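Local atomic coordinates of UTP-glucose-1-phosphate uridylyltransferase 2 (Trypanosoma brucei, PDB entry 3GUE), a protein that probably catalyses the formation of UDP-glucose and diphosphate from UTP and glucose 1-phosphate. Residues G10-C15 / N172-V176; T88-L92 / Y417-D421; N93-L98 / S135-T140; L99-N103 / L384-Q390. All coordinates share one frame; numbering follows the deposited sequence.

Contact 1: G10-C15 / N172-V176; sequences GAALAC and NFFPV
The carbonyl oxygen of F173 meets the methyl of A11, F173 O lying 3.5 Å from A11 CB, and also accepts a hydrogen bond from H36 NE2 of helix 26-40. The backbone here is shaped by an Asx turn: N172 OD1 takes the amide hydrogen of F174, two residues on, at 3.1 Å, with the donor tilted 26° from the side-chain carbonyl plane. F173, at the middle of that turn, has a positive phi. This bend in the loop between strands 165-169 and 186-187 presents F174 and P175 to the first turns of helix 10-21, and no hydrogen bond joins the two segments. With CG of F174 anti to the carbonyl carbon (chi1 -88°), its ring lies against the helix start, and A11 CA stands over one face in a CH-pi contact, 3.7 Å from the centroid and 15° off the normal. A11 CB meets CD2 of the same ring, while A14 CB approaches CD1 obliquely. The phenyl group of F173 leads the other way, to I168 and Y346, so that F173 touches A11 with little beyond its CB and carbonyl oxygen. P175 carries the contact one turn further along the helix. Its CD packs on A14 CB at 3.6 Å, and its CG rests on the backbone of C15, 3.5 Å from C15 CA. The sulfur of C15, which also touches F32, H36 and I168, lies against the same proline ring, with SG 3.6 Å from P175 CG.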
loop_
_atom_site.group_PDB
_atom_site.type_symbol
_atom_site.label_atom_id
_atom_site.label_comp_id
_atom_site.label_asym_id
_atom_site.label_seq_id
_atom_site.Cartn_x
_atom_site.Cartn_y
_atom_site.Cartn_z
ATOM N N GLY A 10 -10.149 -3.746 -32.099
ATOM C CA GLY A 10 -8.763 -3.685 -32.579
ATOM C C GLY A 10 -7.811 -3.329 -31.438
ATOM O O GLY A 10 -6.684 -3.852 -31.389
ATOM N N ALA A 11 -8.273 -2.451 -30.532
ATOM C CA ALA A 11 -7.512 -2.031 -29.328
ATOM C C ALA A 11 -7.228 -3.192 -28.364
ATOM O O ALA A 11 -6.152 -3.256 -27.762
ATOM C CB ALA A 11 -8.247 -0.918 -28.582
ATOM N N ALA A 12 -8.199 -4.082 -28.222
ATOM C CA ALA A 12 -8.088 -5.259 -27.335
ATOM C C ALA A 12 -7.158 -6.299 -27.924
ATOM O O ALA A 12 -6.303 -6.869 -27.233
ATOM C CB ALA A 12 -9.478 -5.846 -27.066
ATOM N N LEU A 13 -7.287 -6.526 -29.229
ATOM C CA LEU A 13 -6.391 -7.429 -29.949
ATOM C C LEU A 13 -4.924 -6.951 -29.897
ATOM O O LEU A 13 -3.986 -7.749 -29.676
ATOM C CB LEU A 13 -6.899 -7.623 -31.403
ATOM C CG LEU A 13 -6.258 -8.757 -32.190
ATOM C CD1 LEU A 13 -6.518 -10.014 -31.401
ATOM C CD2 LEU A 13 -6.843 -8.803 -33.633
ATOM N N ALA A 14 -4.732 -5.642 -30.083
ATOM C CA ALA A 14 -3.422 -5.024 -29.888
ATOM C C ALA A 14 -2.853 -5.247 -28.463
ATOM O O ALA A 14 -1.657 -5.571 -28.334
ATOM C CB ALA A 14 -3.467 -3.504 -30.243
ATOM N N CYS A 15 -3.688 -5.087 -27.423
ATOM C CA CYS A 15 -3.274 -5.350 -26.030
ATOM C C CYS A 15 -2.956 -6.832 -25.884
ATOM O O CYS A 15 -1.979 -7.196 -25.236
ATOM C CB CYS A 15 -4.331 -4.950 -24.974
ATOM S SG CYS A 15 -4.776 -3.184 -24.938
ATOM N N ASN A 172 -7.985 6.143 -27.778
ATOM C CA ASN A 172 -8.386 4.976 -28.585
ATOM C C ASN A 172 -8.208 3.600 -27.918
ATOM O O ASN A 172 -8.454 2.560 -28.552
ATOM C CB ASN A 172 -7.764 5.027 -30.018
ATOM C CG ASN A 172 -6.241 4.801 -30.043
ATOM O OD1 ASN A 172 -5.644 4.230 -29.128
ATOM N ND2 ASN A 172 -5.619 5.243 -31.101
ATOM N N PHE A 173 -7.731 3.605 -26.676
ATOM C CA PHE A 173 -7.544 2.391 -25.834
ATOM C C PHE A 173 -6.513 1.354 -26.329
ATOM O O PHE A 173 -6.438 0.238 -25.811
ATOM C CB PHE A 173 -8.904 1.745 -25.462
ATOM C CG PHE A 173 -9.932 2.752 -24.962
ATOM C CD1 PHE A 173 -9.929 3.169 -23.631
ATOM C CD2 PHE A 173 -10.874 3.314 -25.838
ATOM C CE1 PHE A 173 -10.865 4.109 -23.172
ATOM C CE2 PHE A 173 -11.818 4.273 -25.381
ATOM C CZ PHE A 173 -11.801 4.657 -24.048
ATOM N N PHE A 174 -5.720 1.742 -27.317
ATOM C CA PHE A 174 -4.598 0.906 -27.776
ATOM C C PHE A 174 -3.482 0.913 -26.747
ATOM O O PHE A 174 -3.355 1.876 -26.025
ATOM C CB PHE A 174 -4.086 1.409 -29.118
ATOM C CG PHE A 174 -4.814 0.801 -30.302
ATOM C CD1 PHE A 174 -4.182 -0.131 -31.115
ATOM C CD2 PHE A 174 -6.133 1.161 -30.584
ATOM C CE1 PHE A 174 -4.863 -0.704 -32.212
ATOM C CE2 PHE A 174 -6.832 0.604 -31.658
ATOM C CZ PHE A 174 -6.202 -0.342 -32.468
ATOM N N PRO A 175 -2.654 -0.147 -26.677
ATOM C CA PRO A 175 -1.512 0.037 -25.765
ATOM C C PRO A 175 -0.631 1.187 -26.263
ATOM O O PRO A 175 -0.393 1.342 -27.476
ATOM C CB PRO A 175 -0.722 -1.279 -25.895
ATOM C CG PRO A 175 -1.649 -2.241 -26.522
ATOM C CD PRO A 175 -2.603 -1.438 -27.369
ATOM N N VAL A 176 -0.148 1.974 -25.310
ATOM C CA VAL A 176 0.681 3.125 -25.582
ATOM C C VAL A 176 2.043 2.652 -26.076
ATOM O O VAL A 176 2.509 1.564 -25.730
ATOM C CB VAL A 176 0.768 4.062 -24.337
ATOM C CG1 VAL A 176 1.600 3.441 -23.208
ATOM C CG2 VAL A 176 1.249 5.482 -24.716
#

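Contact 2: T88-L92 / Y417-D421; sequences TGMGL and YKMID
This is a surface contact in which a glycine-rich loop following strand 77-83 meets the start of helix 420-427, with the M90 carbonyl meeting the I420 amide. M90 O accepts from I420 N at 3.0 Å. The bond is bent, 135° at the hydrogen, and the donor stands well above the carbonyl plane. The return contact is a CA-H...O one, from M90 CA to K418 O. Segment 88-92 belongs to the nucleotide-binding loop whose glycine-rich sequence marks this family of uridylyltransferases, while helix 420-427 comes between two strands of the C-terminal parallel sheet. K418 reaches over with its chain bent only at the last torsion, and NZ bonds to G89 O. The modelled length of that bond is too short to be trusted. The same oxygen is 3.3 Å from the methyl CE of M419, whose chain folds back at chi2 and chi3 and lays SD 3.5 Å from G91 CA. M419 is the N-cap residue of the helix. Farther along, the branch methyls of L92 and I420 touch, CD2 to CG2 at 3.6 Å. The side chain of M90 heads away from K418 and packs on C378 and L381 of helix 378-385, the second of which I420 also touches.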
loop_
_atom_site.group_PDB
_atom_site.type_symbol
_atom_site.label_atom_id
_atom_site.label_comp_id
_atom_site.label_asym_id
_atom_site.label_seq_id
_atom_site.Cartn_x
_atom_site.Cartn_y
_atom_site.Cartn_z
ATOM N N THR A 88 5.381 5.848 -8.214
ATOM C CA THR A 88 5.436 6.966 -9.151
ATOM C C THR A 88 4.959 8.257 -8.485
ATOM O O THR A 88 5.497 9.327 -8.763
ATOM C CB THR A 88 4.671 6.663 -10.442
ATOM O OG1 THR A 88 3.295 6.433 -10.130
ATOM C CG2 THR A 88 5.240 5.415 -11.136
ATOM N N GLY A 89 3.984 8.125 -7.579
ATOM C CA GLY A 89 3.498 9.206 -6.713
ATOM C C GLY A 89 4.600 9.967 -5.977
ATOM O O GLY A 89 4.508 11.188 -5.811
ATOM N N MET A 90 5.633 9.248 -5.530
ATOM C CA MET A 90 6.822 9.883 -4.933
ATOM C C MET A 90 7.993 10.070 -5.911
ATOM O O MET A 90 9.087 10.407 -5.502
ATOM C CB MET A 90 7.277 9.121 -3.692
ATOM C CG MET A 90 6.311 9.271 -2.542
ATOM S SD MET A 90 6.568 7.994 -1.324
ATOM C CE MET A 90 8.191 8.432 -0.701
ATOM N N GLY A 91 7.747 9.851 -7.199
ATOM C CA GLY A 91 8.746 10.102 -8.241
ATOM C C GLY A 91 9.840 9.053 -8.348
ATOM O O GLY A 91 10.985 9.362 -8.719
ATOM N N LEU A 92 9.484 7.810 -8.037
ATOM C CA LEU A 92 10.411 6.677 -8.110
ATOM C C LEU A 92 10.170 5.852 -9.360
ATOM O O LEU A 92 9.059 5.821 -9.899
ATOM C CB LEU A 92 10.233 5.778 -6.886
ATOM C CG LEU A 92 10.287 6.409 -5.493
ATOM C CD1 LEU A 92 10.156 5.340 -4.443
ATOM C CD2 LEU A 92 11.546 7.216 -5.287
ATOM N N TYR A 417 7.519 19.257 -3.013
ATOM C CA TYR A 417 7.906 18.161 -2.093
ATOM C C TYR A 417 7.335 16.806 -2.442
ATOM O O TYR A 417 7.492 15.836 -1.688
ATOM C CB TYR A 417 7.521 18.539 -0.657
ATOM C CG TYR A 417 8.174 19.839 -0.248
ATOM C CD1 TYR A 417 9.563 19.933 -0.184
ATOM C CD2 TYR A 417 7.419 20.979 0.004
ATOM C CE1 TYR A 417 10.185 21.119 0.170
ATOM C CE2 TYR A 417 8.033 22.179 0.336
ATOM C CZ TYR A 417 9.415 22.240 0.414
ATOM O OH TYR A 417 10.032 23.406 0.758
ATOM N N LYS A 418 6.649 16.750 -3.575
ATOM C CA LYS A 418 5.871 15.578 -3.919
ATOM C C LYS A 418 6.841 14.537 -4.465
ATOM O O LYS A 418 6.772 13.357 -4.089
ATOM C CB LYS A 418 4.742 15.953 -4.883
ATOM C CG LYS A 418 4.220 14.790 -5.725
ATOM C CD LYS A 418 2.830 15.050 -6.270
ATOM C CE LYS A 418 2.283 13.784 -6.896
ATOM N NZ LYS A 418 2.491 12.579 -6.035
ATOM N N MET A 419 7.766 14.998 -5.304
ATOM C CA MET A 419 8.820 14.161 -5.854
ATOM C C MET A 419 9.965 14.056 -4.860
ATOM O O MET A 419 10.268 15.032 -4.156
ATOM C CB MET A 419 9.307 14.717 -7.183
ATOM C CG MET A 419 8.228 14.867 -8.293
ATOM S SD MET A 419 7.590 13.326 -9.020
ATOM C CE MET A 419 6.135 13.092 -7.994
ATOM N N ILE A 420 10.598 12.878 -4.790
ATOM C CA ILE A 420 11.589 12.637 -3.722
ATOM C C ILE A 420 12.777 13.589 -3.827
ATOM O O ILE A 420 13.363 13.971 -2.811
ATOM C CB ILE A 420 12.064 11.139 -3.575
ATOM C CG1 ILE A 420 13.133 11.059 -2.466
ATOM C CG2 ILE A 420 12.638 10.623 -4.851
ATOM C CD1 ILE A 420 12.989 9.952 -1.470
ATOM N N ASP A 421 13.105 13.971 -5.062
ATOM C CA ASP A 421 14.106 14.986 -5.352
ATOM C C ASP A 421 13.821 16.336 -4.703
ATOM O O ASP A 421 14.744 17.027 -4.269
ATOM C CB ASP A 421 14.187 15.190 -6.867
ATOM C CG ASP A 421 15.486 15.763 -7.284
ATOM O OD1 ASP A 421 16.513 15.080 -7.045
ATOM O OD2 ASP A 421 15.489 16.894 -7.844
#

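Contact 3: N93-L98 / S135-T140; sequences NGPKSL and STSGET. With SO4 (sulfate ion), chain F.
E139 leaves helix 137-143 with CB already in contact, 3.7 Å from L98 CD1 and 4.0 Å from P95 CG. The helix follows strand 128-132 of the central GT-A sheet, and the partner segment is the end of the nucleotide-binding loop, closing in a 3-10 turn at 96-98. CG lies anti to the carbonyl carbon, and the chain runs on extended, its course roughly perpendicular to that of the P95 side chain. At the tip OE1 is the nearer oxygen to a sulfate, 3.4 Å from its O4, while OE2 lies 3.4 Å from the methyl L98 CD1. A carboxylate this near a sulfate would probably be disfavoured if charged; the ion, probably from the crystallisation liquor, has a weak hydrogen bond from N93 N. Beneath E139, the P95 ring and the T136 side chain lie antiparallel, P95 CB 3.8 Å from T136 CB. The hydroxyl of T136 is engaged elsewhere, with N83 O and S133 N. T136 O takes two donors from the next turn, T140 N and T140 OG1, and T140 OG1 is also bonded to N83 ND2. N83 binds UDP-glucose, so this helix start is second shell to the sugar nucleotide. At the other end of the contact one water bridges the segments, bonded at 2.9 Å to S135 OG and weakly, at 3.2 Å, to N93 OD1.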
loop_
_atom_site.group_PDB
_atom_site.type_symbol
_atom_site.label_atom_id
_atom_site.label_comp_id
_atom_site.label_asym_id
_atom_site.label_seq_id
_atom_site.Cartn_x
_atom_site.Cartn_y
_atom_site.Cartn_z
ATOM N N ASN A 93 11.198 5.182 -9.847
ATOM C CA ASN A 93 10.950 4.216 -10.921
ATOM C C ASN A 93 11.320 2.788 -10.525
ATOM O O ASN A 93 12.050 2.081 -11.226
ATOM C CB ASN A 93 11.594 4.652 -12.241
ATOM C CG ASN A 93 11.004 3.912 -13.448
ATOM O OD1 ASN A 93 9.794 3.657 -13.504
ATOM N ND2 ASN A 93 11.864 3.551 -14.408
ATOM N N GLY A 94 10.807 2.378 -9.373
ATOM C CA GLY A 94 11.241 1.126 -8.770
ATOM C C GLY A 94 10.787 1.029 -7.333
ATOM O O GLY A 94 9.927 1.793 -6.918
ATOM N N PRO A 95 11.370 0.080 -6.577
ATOM C CA PRO A 95 10.854 -0.283 -5.262
ATOM C C PRO A 95 11.054 0.772 -4.163
ATOM O O PRO A 95 12.187 1.068 -3.771
ATOM C CB PRO A 95 11.589 -1.598 -4.945
ATOM C CG PRO A 95 12.852 -1.550 -5.746
ATOM C CD PRO A 95 12.568 -0.700 -6.953
ATOM N N LYS A 96 9.932 1.305 -3.654
ATOM C CA LYS A 96 9.943 2.203 -2.486
ATOM C C LYS A 96 10.527 1.529 -1.237
ATOM O O LYS A 96 11.015 2.199 -0.369
ATOM C CB LYS A 96 8.529 2.710 -2.192
ATOM C CG LYS A 96 8.419 3.714 -1.058
ATOM C CD LYS A 96 6.963 3.879 -0.663
ATOM C CE LYS A 96 6.207 4.690 -1.717
ATOM N NZ LYS A 96 4.725 4.479 -1.657
ATOM N N SER A 97 10.495 0.207 -1.169
ATOM C CA SER A 97 11.058 -0.516 -0.021
ATOM C C SER A 97 12.585 -0.329 0.146
ATOM O O SER A 97 13.116 -0.559 1.227
ATOM C CB SER A 97 10.686 -2.027 -0.069
ATOM O OG SER A 97 11.353 -2.718 -1.137
ATOM N N LEU A 98 13.277 0.057 -0.933
ATOM C CA LEU A 98 14.721 0.284 -0.910
ATOM C C LEU A 98 15.032 1.709 -0.443
ATOM O O LEU A 98 16.196 2.133 -0.382
ATOM C CB LEU A 98 15.329 -0.025 -2.282
ATOM C CG LEU A 98 15.160 -1.498 -2.700
ATOM C CD1 LEU A 98 15.895 -1.770 -4.003
ATOM C CD2 LEU A 98 15.619 -2.443 -1.600
ATOM N N SER A 135 9.392 -4.157 -12.356
ATOM C CA SER A 135 10.094 -2.927 -11.956
ATOM C C SER A 135 10.868 -3.036 -10.628
ATOM O O SER A 135 11.765 -2.234 -10.347
ATOM C CB SER A 135 9.086 -1.783 -11.815
ATOM O OG SER A 135 8.533 -1.388 -13.062
ATOM N N THR A 136 10.515 -4.027 -9.820
ATOM C CA THR A 136 11.073 -4.137 -8.484
ATOM C C THR A 136 11.903 -5.400 -8.241
ATOM O O THR A 136 12.719 -5.424 -7.318
ATOM C CB THR A 136 9.983 -4.049 -7.374
ATOM O OG1 THR A 136 9.222 -5.245 -7.357
ATOM C CG2 THR A 136 9.062 -2.867 -7.550
ATOM N N SER A 137 11.714 -6.433 -9.059
ATOM C CA SER A 137 12.322 -7.742 -8.817
ATOM C C SER A 137 13.855 -7.766 -8.723
ATOM O O SER A 137 14.411 -8.283 -7.740
ATOM C CB SER A 137 11.868 -8.732 -9.894
ATOM O OG SER A 137 12.587 -9.957 -9.768
ATOM N N GLY A 138 14.524 -7.238 -9.759
ATOM C CA GLY A 138 15.997 -7.222 -9.855
ATOM C C GLY A 138 16.724 -6.452 -8.755
ATOM O O GLY A 138 17.710 -6.945 -8.175
ATOM N N GLU A 139 16.288 -5.215 -8.518
ATOM C CA GLU A 139 16.808 -4.388 -7.423
ATOM C C GLU A 139 16.604 -4.996 -6.038
ATOM O O GLU A 139 17.484 -4.885 -5.171
ATOM C CB GLU A 139 16.168 -2.989 -7.441
ATOM C CG GLU A 139 16.829 -2.039 -8.399
ATOM C CD GLU A 139 16.582 -0.610 -8.032
ATOM O OE1 GLU A 139 16.120 0.147 -8.916
ATOM O OE2 GLU A 139 16.849 -0.231 -6.863
ATOM N N THR A 140 15.422 -5.580 -5.824
ATOM C CA THR A 140 15.089 -6.278 -4.591
ATOM C C THR A 140 15.979 -7.500 -4.397
ATOM O O THR A 140 16.553 -7.701 -3.309
ATOM C CB THR A 140 13.573 -6.726 -4.538
ATOM O OG1 THR A 140 12.731 -5.584 -4.614
ATOM C CG2 THR A 140 13.254 -7.421 -3.258
HETATM S S SO4 F . 13.777 3.879 -6.899
HETATM O O1 SO4 F . 13.979 4.948 -7.887
HETATM O O2 SO4 F . 14.305 4.262 -5.576
HETATM O O3 SO4 F . 12.356 3.636 -6.702
HETATM O O4 SO4 F . 14.418 2.644 -7.362
HETATM O O HOH W 1 10.417 0.556 -14.080
#

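Contact 4: L99-N103 / L384-Q390; sequences LQVKN and LRSDAYQ
Two nitrogens of R385 converge on the carbonyl oxygen of Q100, NE at 2.8 Å and NH2 at 2.7 Å from Q100 O. The oxygen lies at the edge of the guanidinium, close to its plane, although NE itself stands 36° out of the Q100 carbonyl plane. An extended chain from CG to NE, with the pair of hydrogen bonds to one oxygen, should fix how the guanidinium is turned. R385 CG passes 3.2 Å from V101 O, which also receives a CA-H...O contact from R385 CA. K102 reaches the other way across the contact, from strand to helix, bringing NZ to L384 O almost in line with its C=O bond. The modelled 2.5 Å between K102 NZ and L384 O is doubtfully short. K102 CE also lies 3.3 Å from Y389 O, so the end of the lysine chain sits between a carbonyl of the last helical turn and one of strand 389-391; at L384 O the helix dipole would probably favour a positive charge. V101 and K102 form a classic beta bulge opposite Q105, in the hairpin 100-102/105-106. Beneath these bonds the V101 and L384 side chains cross at a slant, V101 CG1 3.8 Å from L384 CD2, and both rest on F107 and L397. Beyond the helix, S386 makes an ST turn: its OG accepts from A388 N and is also bonded to A383 O, inside a type I turn from S386 to Y389. D387 OD1 takes the backbone amides of L434 and R435, while OD2 bonds to the S433 hydroxyl.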
loop_
_atom_site.group_PDB
_atom_site.type_symbol
_atom_site.label_atom_id
_atom_site.label_comp_id
_atom_site.label_asym_id
_atom_site.label_seq_id
_atom_site.Cartn_x
_atom_site.Cartn_y
_atom_site.Cartn_z
ATOM N N LEU A 99 13.977 2.447 -0.105
ATOM C CA LEU A 99 14.152 3.767 0.522
ATOM C C LEU A 99 14.701 3.672 1.965
ATOM O O LEU A 99 14.267 2.823 2.735
ATOM C CB LEU A 99 12.845 4.553 0.497
ATOM C CG LEU A 99 12.670 5.640 -0.572
ATOM C CD1 LEU A 99 13.011 5.136 -1.966
ATOM C CD2 LEU A 99 11.228 6.179 -0.506
ATOM N N GLN A 100 15.647 4.551 2.309
ATOM C CA GLN A 100 16.195 4.581 3.671
ATOM C C GLN A 100 15.123 5.103 4.618
ATOM O O GLN A 100 14.387 6.055 4.290
ATOM C CB GLN A 100 17.481 5.439 3.788
ATOM C CG GLN A 100 18.742 4.888 3.061
ATOM C CD GLN A 100 20.071 5.671 3.337
ATOM O OE1 GLN A 100 20.159 6.906 3.166
ATOM N NE2 GLN A 100 21.121 4.928 3.729
ATOM N N VAL A 101 15.054 4.491 5.800
ATOM C CA VAL A 101 14.018 4.792 6.796
ATOM C C VAL A 101 14.630 5.361 8.101
ATOM O O VAL A 101 14.337 6.491 8.467
ATOM C CB VAL A 101 13.088 3.558 6.988
ATOM C CG1 VAL A 101 12.176 3.714 8.168
ATOM C CG2 VAL A 101 12.219 3.386 5.766
ATOM N N LYS A 102 15.512 4.592 8.743
ATOM C CA LYS A 102 16.247 5.003 9.945
ATOM C C LYS A 102 17.597 4.297 9.930
ATOM O O LYS A 102 17.687 3.171 9.470
ATOM C CB LYS A 102 15.496 4.588 11.214
ATOM C CG LYS A 102 14.167 5.305 11.452
ATOM C CD LYS A 102 13.792 5.358 12.902
ATOM C CE LYS A 102 12.632 6.288 13.112
ATOM N NZ LYS A 102 11.458 5.735 12.406
ATOM N N ASN A 103 18.641 4.944 10.437
ATOM C CA ASN A 103 19.934 4.286 10.665
ATOM C C ASN A 103 20.639 3.671 9.433
ATOM O O ASN A 103 21.450 2.731 9.571
ATOM C CB ASN A 103 19.772 3.203 11.752
ATOM C CG ASN A 103 19.006 3.700 12.975
ATOM O OD1 ASN A 103 17.998 3.102 13.373
ATOM N ND2 ASN A 103 19.479 4.803 13.575
ATOM N N LEU A 384 7.915 9.224 9.165
ATOM C CA LEU A 384 8.544 7.954 9.510
ATOM C C LEU A 384 10.009 8.106 9.894
ATOM O O LEU A 384 10.481 7.501 10.895
ATOM C CB LEU A 384 8.419 6.949 8.371
ATOM C CG LEU A 384 8.649 5.485 8.782
ATOM C CD1 LEU A 384 7.619 5.031 9.826
ATOM C CD2 LEU A 384 8.538 4.612 7.576
ATOM N N ARG A 385 10.706 8.940 9.123
ATOM C CA ARG A 385 12.137 9.169 9.288
ATOM C C ARG A 385 12.385 9.956 10.570
ATOM O O ARG A 385 13.431 9.809 11.193
ATOM C CB ARG A 385 12.719 9.892 8.076
ATOM C CG ARG A 385 12.991 8.986 6.891
ATOM C CD ARG A 385 13.660 9.717 5.742
ATOM N NE ARG A 385 13.988 8.774 4.684
ATOM C CZ ARG A 385 14.552 9.097 3.524
ATOM N NH1 ARG A 385 14.853 10.364 3.251
ATOM N NH2 ARG A 385 14.811 8.137 2.643
ATOM N N SER A 386 11.389 10.749 10.984
ATOM C CA SER A 386 11.487 11.532 12.212
ATOM C C SER A 386 11.228 10.715 13.498
ATOM O O SER A 386 10.667 9.617 13.457
ATOM C CB SER A 386 10.487 12.684 12.170
ATOM O OG SER A 386 9.237 12.195 12.591
ATOM N N ASP A 387 11.567 11.338 14.631
ATOM C CA ASP A 387 11.427 10.761 15.980
ATOM C C ASP A 387 9.931 10.581 16.399
ATOM O O ASP A 387 9.623 10.131 17.512
ATOM C CB ASP A 387 12.230 11.597 17.016
ATOM C CG ASP A 387 11.677 13.020 17.221
ATOM O OD1 ASP A 387 10.698 13.356 16.584
ATOM O OD2 ASP A 387 12.199 13.808 18.059
ATOM N N ALA A 388 9.018 10.948 15.512
ATOM C CA ALA A 388 7.603 10.632 15.707
ATOM C C ALA A 388 7.370 9.123 15.698
ATOM O O ALA A 388 6.404 8.639 16.298
ATOM C CB ALA A 388 6.739 11.304 14.621
ATOM N N TYR A 389 8.238 8.405 14.985
ATOM C CA TYR A 389 8.149 6.950 14.871
ATOM C C TYR A 389 9.360 6.311 15.500
ATOM O O TYR A 389 10.431 6.865 15.439
ATOM C CB TYR A 389 7.957 6.510 13.415
ATOM C CG TYR A 389 6.524 6.707 12.945
ATOM C CD1 TYR A 389 5.586 5.670 13.026
ATOM C CD2 TYR A 389 6.095 7.940 12.438
ATOM C CE1 TYR A 389 4.260 5.859 12.616
ATOM C CE2 TYR A 389 4.772 8.129 12.027
ATOM C CZ TYR A 389 3.866 7.100 12.110
ATOM O OH TYR A 389 2.544 7.294 11.678
ATOM N N GLN A 390 9.165 5.153 16.122
ATOM C CA GLN A 390 10.196 4.546 16.933
ATOM C C GLN A 390 10.304 3.090 16.571
ATOM O O GLN A 390 9.317 2.472 16.227
ATOM C CB GLN A 390 9.835 4.640 18.440
ATOM C CG GLN A 390 9.510 6.046 18.940
ATOM C CD GLN A 390 9.196 6.116 20.418
ATOM O OE1 GLN A 390 8.969 5.103 21.078
ATOM N NE2 GLN A 390 9.203 7.331 20.954
#

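How the contacts relate
Contacts 2, 3 and 4 follow one another along a continuous run of chain, 88-103, which meets helix 420-427, helix 137-143 and helix 378-385 in turn. M90 SD of contact 2 lies 3.3 Å from CE of K96 in contact 3, a residue predicted to bind UTP. L99 of contact 4 packs against M90, L92 and I420. Measured from side chain to ligand, bound UDP-glucose is about 6 Å from T136, about 8 Å from M90 and about 11 Å from Y389, so contact 3 lies closest to it and contact 4 farthest of the three. Contact 1 stands apart, its centre about 28 Å from that of contact 3; contacts 1 and 4, about 43 Å apart between centres, lie on opposite sides of the chain's centre.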